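Local structure of phenylalanine--tRNA ligase beta subunit (Pyrococcus horikoshii, 2CXI) at residues Trp24-Asp36 against Phe47-Leu59. The protein attaches L-phenylalanine to tRNA(Phe) at the expense of ATP, as the beta subunit of an alpha2-beta2 synthetase, here its N-terminal fragment. Residues are numbered along the deposited sequence; the frame is centred on the assembly and turned at random.
Sequences WEDLVLYAKCELD and FKLDSKDTNRPDL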
loop_
_atom_site.group_PDB
_atom_site.type_symbol
_atom_site.label_atom_id
_atom_site.label_comp_id
_atom_site.label_asym_id
_atom_site.label_seq_id
_atom_site.Cartn_x
_atom_site.Cartn_y
_atom_site.Cartn_z
ATOM N N TRP A 24 14.305 29.992 44.720
ATOM C CA TRP A 24 13.438 30.114 43.522
ATOM C C TRP A 24 13.317 31.549 43.027
ATOM O O TRP A 24 13.165 31.801 41.833
ATOM C CB TRP A 24 12.063 29.459 43.748
ATOM C CG TRP A 24 12.064 27.994 43.265
ATOM C CD1 TRP A 24 12.033 26.851 44.029
ATOM C CD2 TRP A 24 12.152 27.558 41.903
ATOM N NE1 TRP A 24 12.072 25.729 43.220
ATOM C CE2 TRP A 24 12.186 26.132 41.911
ATOM C CE3 TRP A 24 12.282 28.230 40.671
ATOM C CZ2 TRP A 24 12.274 25.371 40.732
ATOM C CZ3 TRP A 24 12.355 27.472 39.486
ATOM C CH2 TRP A 24 12.371 26.051 39.538
ATOM N N GLU A 25 13.449 32.479 43.964
ATOM C CA GLU A 25 13.405 33.902 43.653
ATOM C C GLU A 25 14.520 34.248 42.716
ATOM O O GLU A 25 14.298 35.032 41.818
ATOM C CB GLU A 25 13.570 34.753 44.922
ATOM C CG GLU A 25 12.405 34.601 45.881
ATOM C CD GLU A 25 11.196 35.427 45.504
ATOM O OE1 GLU A 25 11.282 36.302 44.622
ATOM O OE2 GLU A 25 10.141 35.182 46.099
ATOM N N ASP A 26 15.707 33.686 42.918
ATOM C CA ASP A 26 16.820 33.915 41.966
ATOM C C ASP A 26 16.683 33.100 40.673
ATOM O O ASP A 26 17.052 33.554 39.583
ATOM C CB ASP A 26 18.179 33.606 42.616
ATOM C CG ASP A 26 18.412 34.454 43.879
ATOM O OD1 ASP A 26 18.055 35.646 43.879
ATOM O OD2 ASP A 26 18.887 33.999 44.909
ATOM N N LEU A 27 16.186 31.875 40.825
ATOM C CA LEU A 27 16.070 30.943 39.716
ATOM C C LEU A 27 15.192 31.469 38.592
ATOM O O LEU A 27 15.547 31.343 37.413
ATOM C CB LEU A 27 15.474 29.618 40.230
ATOM C CG LEU A 27 16.437 28.447 40.412
ATOM C CD1 LEU A 27 17.873 28.772 40.822
ATOM C CD2 LEU A 27 15.786 27.357 41.269
ATOM N N VAL A 28 14.036 32.014 38.943
ATOM C CA VAL A 28 13.100 32.450 37.908
ATOM C C VAL A 28 13.743 33.484 36.951
ATOM O O VAL A 28 13.488 33.444 35.756
ATOM C CB VAL A 28 11.741 32.924 38.456
ATOM C CG1 VAL A 28 10.998 31.777 39.201
ATOM C CG2 VAL A 28 11.876 34.176 39.374
ATOM N N LEU A 29 14.579 34.377 37.484
ATOM C CA LEU A 29 15.245 35.399 36.663
ATOM C C LEU A 29 16.173 34.755 35.614
ATOM O O LEU A 29 16.328 35.278 34.506
ATOM C CB LEU A 29 16.004 36.402 37.552
ATOM C CG LEU A 29 15.182 36.981 38.719
ATOM C CD1 LEU A 29 15.994 37.794 39.752
ATOM C CD2 LEU A 29 13.963 37.805 38.193
ATOM N N TYR A 30 16.771 33.606 35.951
ATOM C CA TYR A 30 17.560 32.834 34.980
ATOM C C TYR A 30 16.724 32.407 33.756
ATOM O O TYR A 30 17.266 32.212 32.661
ATOM C CB TYR A 30 18.191 31.575 35.636
ATOM C CG TYR A 30 19.194 31.847 36.749
ATOM C CD1 TYR A 30 19.855 33.083 36.844
ATOM C CD2 TYR A 30 19.513 30.852 37.688
ATOM C CE1 TYR A 30 20.784 33.334 37.880
ATOM C CE2 TYR A 30 20.423 31.088 38.717
ATOM C CZ TYR A 30 21.056 32.328 38.801
ATOM O OH TYR A 30 21.973 32.573 39.805
ATOM N N ALA A 31 15.413 32.225 33.947
ATOM C CA ALA A 31 14.530 31.820 32.840
ATOM C C ALA A 31 13.841 33.032 32.212
ATOM O O ALA A 31 12.820 32.901 31.528
ATOM C CB ALA A 31 13.491 30.852 33.340
ATOM N N LYS A 32 14.380 34.217 32.482
ATOM C CA LYS A 32 13.823 35.484 31.972
ATOM C C LYS A 32 12.361 35.657 32.381
ATOM O O LYS A 32 11.530 36.169 31.626
ATOM C CB LYS A 32 14.001 35.629 30.448
ATOM C CG LYS A 32 15.405 35.252 29.932
ATOM C CD LYS A 32 15.547 35.574 28.425
ATOM C CE LYS A 32 15.479 37.069 28.176
ATOM N NZ LYS A 32 15.739 37.333 26.728
ATOM N N CYS A 33 12.047 35.255 33.603
ATOM C CA CYS A 33 10.751 35.609 34.117
ATOM C C CYS A 33 10.745 36.042 35.568
ATOM O O CYS A 33 11.771 35.991 36.247
ATOM C CB CYS A 33 9.724 34.540 33.847
ATOM S SG CYS A 33 10.175 32.965 34.492
ATOM N N GLU A 34 9.577 36.498 36.003
ATOM C CA GLU A 34 9.392 36.961 37.373
ATOM C C GLU A 34 8.365 36.088 38.070
ATOM O O GLU A 34 7.465 35.533 37.431
ATOM C CB GLU A 34 8.906 38.419 37.368
ATOM C CG GLU A 34 9.877 39.382 36.720
ATOM C CD GLU A 34 10.893 39.977 37.685
ATOM O OE1 GLU A 34 10.762 39.805 38.931
ATOM O OE2 GLU A 34 11.853 40.625 37.177
ATOM N N LEU A 35 8.536 35.937 39.376
ATOM C CA LEU A 35 7.595 35.211 40.171
ATOM C C LEU A 35 6.395 36.088 40.486
ATOM O O LEU A 35 6.449 36.953 41.382
ATOM C CB LEU A 35 8.274 34.774 41.478
ATOM C CG LEU A 35 8.300 33.310 41.887
ATOM C CD1 LEU A 35 8.791 33.176 43.349
ATOM C CD2 LEU A 35 6.978 32.533 41.611
ATOM N N ASP A 36 5.312 35.890 39.733
ATOM C CA ASP A 36 4.118 36.709 39.902
ATOM C C ASP A 36 3.269 36.291 41.094
ATOM O O ASP A 36 2.618 37.143 41.722
ATOM C CB ASP A 36 3.259 36.679 38.634
ATOM C CG ASP A 36 2.253 37.799 38.592
ATOM O OD1 ASP A 36 2.679 38.968 38.734
ATOM O OD2 ASP A 36 1.025 37.600 38.449
ATOM N N PHE A 47 3.496 28.060 41.075
ATOM C CA PHE A 47 3.922 29.410 40.747
ATOM C C PHE A 47 3.111 29.933 39.552
ATOM O O PHE A 47 2.768 29.166 38.618
ATOM C CB PHE A 47 5.411 29.450 40.341
ATOM C CG PHE A 47 6.366 28.804 41.295
ATOM C CD1 PHE A 47 6.140 28.773 42.682
ATOM C CD2 PHE A 47 7.600 28.328 40.803
ATOM C CE1 PHE A 47 7.076 28.218 43.536
ATOM C CE2 PHE A 47 8.561 27.789 41.661
ATOM C CZ PHE A 47 8.309 27.732 43.028
ATOM N N LYS A 48 2.796 31.224 39.577
ATOM C CA LYS A 48 2.483 31.929 38.350
ATOM C C LYS A 48 3.748 32.698 37.924
ATOM O O LYS A 48 4.292 33.523 38.677
ATOM C CB LYS A 48 1.299 32.878 38.486
ATOM C CG LYS A 48 0.947 33.557 37.125
ATOM C CD LYS A 48 -0.298 34.439 37.233
ATOM C CE LYS A 48 -1.473 33.683 37.879
ATOM N NZ LYS A 48 -2.126 32.720 36.929
ATOM N N LEU A 49 4.227 32.379 36.725
ATOM C CA LEU A 49 5.402 33.012 36.169
ATOM C C LEU A 49 4.990 34.050 35.132
ATOM O O LEU A 49 3.971 33.898 34.448
ATOM C CB LEU A 49 6.339 31.954 35.564
ATOM C CG LEU A 49 6.823 30.827 36.485
ATOM C CD1 LEU A 49 7.739 29.852 35.748
ATOM C CD2 LEU A 49 7.596 31.469 37.680
ATOM N N ASP A 50 5.761 35.132 35.069
ATOM C CA ASP A 50 5.487 36.200 34.131
ATOM C C ASP A 50 6.668 36.224 33.193
ATOM O O ASP A 50 7.782 36.595 33.587
ATOM C CB ASP A 50 5.359 37.516 34.886
ATOM C CG ASP A 50 5.027 38.713 33.990
ATOM O OD1 ASP A 50 4.899 38.592 32.753
ATOM O OD2 ASP A 50 4.873 39.850 34.512
ATOM N N SER A 51 6.430 35.798 31.958
ATOM C CA SER A 51 7.531 35.698 30.994
ATOM C C SER A 51 7.789 37.007 30.341
ATOM O O SER A 51 6.928 37.594 29.665
ATOM C CB SER A 51 7.335 34.643 29.916
ATOM O OG SER A 51 8.473 34.685 29.052
ATOM N N LYS A 52 9.008 37.462 30.563
ATOM C CA LYS A 52 9.390 38.786 30.196
ATOM C C LYS A 52 9.763 38.849 28.713
ATOM O O LYS A 52 9.758 39.911 28.133
ATOM C CB LYS A 52 10.516 39.263 31.125
ATOM C CG LYS A 52 10.053 39.400 32.597
ATOM C CD LYS A 52 8.737 40.202 32.698
ATOM C CE LYS A 52 8.286 40.453 34.153
ATOM N NZ LYS A 52 9.106 41.466 34.911
ATOM N N ASP A 53 10.061 37.714 28.097
ATOM C CA ASP A 53 10.486 37.735 26.684
ATOM C C ASP A 53 9.341 37.334 25.713
ATOM O O ASP A 53 9.034 36.146 25.494
ATOM C CB ASP A 53 11.776 36.910 26.534
ATOM C CG ASP A 53 12.458 37.101 25.194
ATOM O OD1 ASP A 53 11.805 37.539 24.216
ATOM O OD2 ASP A 53 13.655 36.800 25.028
ATOM N N THR A 54 8.712 38.350 25.132
ATOM C CA THR A 54 7.565 38.172 24.220
ATOM C C THR A 54 7.911 37.517 22.846
ATOM O O THR A 54 7.022 37.164 22.053
ATOM C CB THR A 54 6.917 39.537 24.002
ATOM O OG1 THR A 54 5.914 39.427 22.983
ATOM C CG2 THR A 54 7.948 40.549 23.406
ATOM N N ASN A 55 9.206 37.366 22.594
ATOM C CA ASN A 55 9.729 36.801 21.342
ATOM C C ASN A 55 10.289 35.382 21.501
ATOM O O ASN A 55 10.832 34.821 20.553
ATOM C CB ASN A 55 10.821 37.728 20.797
ATOM C CG ASN A 55 10.271 39.064 20.399
ATOM O OD1 ASN A 55 10.724 40.112 20.876
ATOM N ND2 ASN A 55 9.246 39.046 19.555
ATOM N N ARG A 56 10.163 34.829 22.715
ATOM C CA ARG A 56 10.702 33.506 23.018
ATOM C C ARG A 56 9.617 32.547 23.580
ATOM O O ARG A 56 9.562 32.307 24.797
ATOM C CB ARG A 56 11.946 33.625 23.932
ATOM C CG ARG A 56 13.267 33.819 23.130
ATOM C CD ARG A 56 14.530 33.702 23.916
ATOM N NE ARG A 56 14.761 32.329 24.316
ATOM C CZ ARG A 56 15.894 31.877 24.826
ATOM N NH1 ARG A 56 16.929 32.712 25.015
ATOM N NH2 ARG A 56 16.002 30.584 25.161
ATOM N N PRO A 57 8.774 32.001 22.690
ATOM C CA PRO A 57 7.778 30.986 23.080
ATOM C C PRO A 57 8.412 29.767 23.802
ATOM O O PRO A 57 7.746 29.125 24.591
ATOM C CB PRO A 57 7.125 30.549 21.742
ATOM C CG PRO A 57 7.498 31.612 20.742
ATOM C CD PRO A 57 8.692 32.357 21.250
ATOM N N ASP A 58 9.684 29.491 23.543
ATOM C CA ASP A 58 10.374 28.379 24.175
ATOM C C ASP A 58 10.376 28.547 25.692
ATOM O O ASP A 58 10.458 27.562 26.404
ATOM C CB ASP A 58 11.793 28.158 23.622
ATOM C CG ASP A 58 12.795 29.213 24.053
ATOM O OD1 ASP A 58 13.600 28.967 24.979
ATOM O OD2 ASP A 58 12.886 30.319 23.517
ATOM N N LEU A 59 10.228 29.806 26.164
ATOM C CA LEU A 59 10.338 30.117 27.575
ATOM C C LEU A 59 9.008 30.138 28.261
ATOM O O LEU A 59 8.954 30.540 29.430
ATOM C CB LEU A 59 11.041 31.483 27.781
ATOM C CG LEU A 59 12.558 31.542 27.995
ATOM C CD1 LEU A 59 13.270 30.266 27.642
ATOM C CD2 LEU A 59 13.287 32.753 27.366
HETATM O O HOH W 1 17.529 35.677 25.096
#
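Phe47 sets its edge on one face of the Trp24 indole, a T-shaped pair with planes at 65° and CE2 of Phe47 3.6 Å from CD2 of Trp24. Leu27 CD2 lies over the opposite indole face, and Trp24 NE1 bonds to Glu12. The guanidinium of Arg56 has Leu59 CD2 over one face. At its edge NE and NH2 grip the Asp58 carboxylate side-on, and NH1 donates to a water that also accepts from Lys32 NZ. Strands 33-41 and 44-51 form a beta hairpin within a three-stranded antiparallel sheet, with helix 21-30 packed on the face bearing Cys33, Leu35 and Leu49. Val28 CG1 touches Leu49 CD2 at 3.7 Å. Glu34 and Asp50 are a hydrogen-bonded pair; Asp50 N donates to Glu34 O at 2.9 Å. Lys32, with positive phi, is the C-prime residue of the Schellman motif that ends the helix. Its O accepts from Lys52 N at 3.0 Å. Its chain passes Leu59 CD2, bends at chi3 (66°), and brings NZ to Asp53 OD2 in a 2.7 Å salt bridge, on the anti side and tilted 32° from the carboxylate plane. A methionine in its place would probably leave Asp53 without its charge mate and break the water link to Arg56. Asp53 OD1 accepts from Asn55 N, an Asx turn. Asp331 and Asp341, predicted ligands of a magnesium shared with the alpha subunit, have side chains about 5 Å from those of Asp53 and Lys32 respectively.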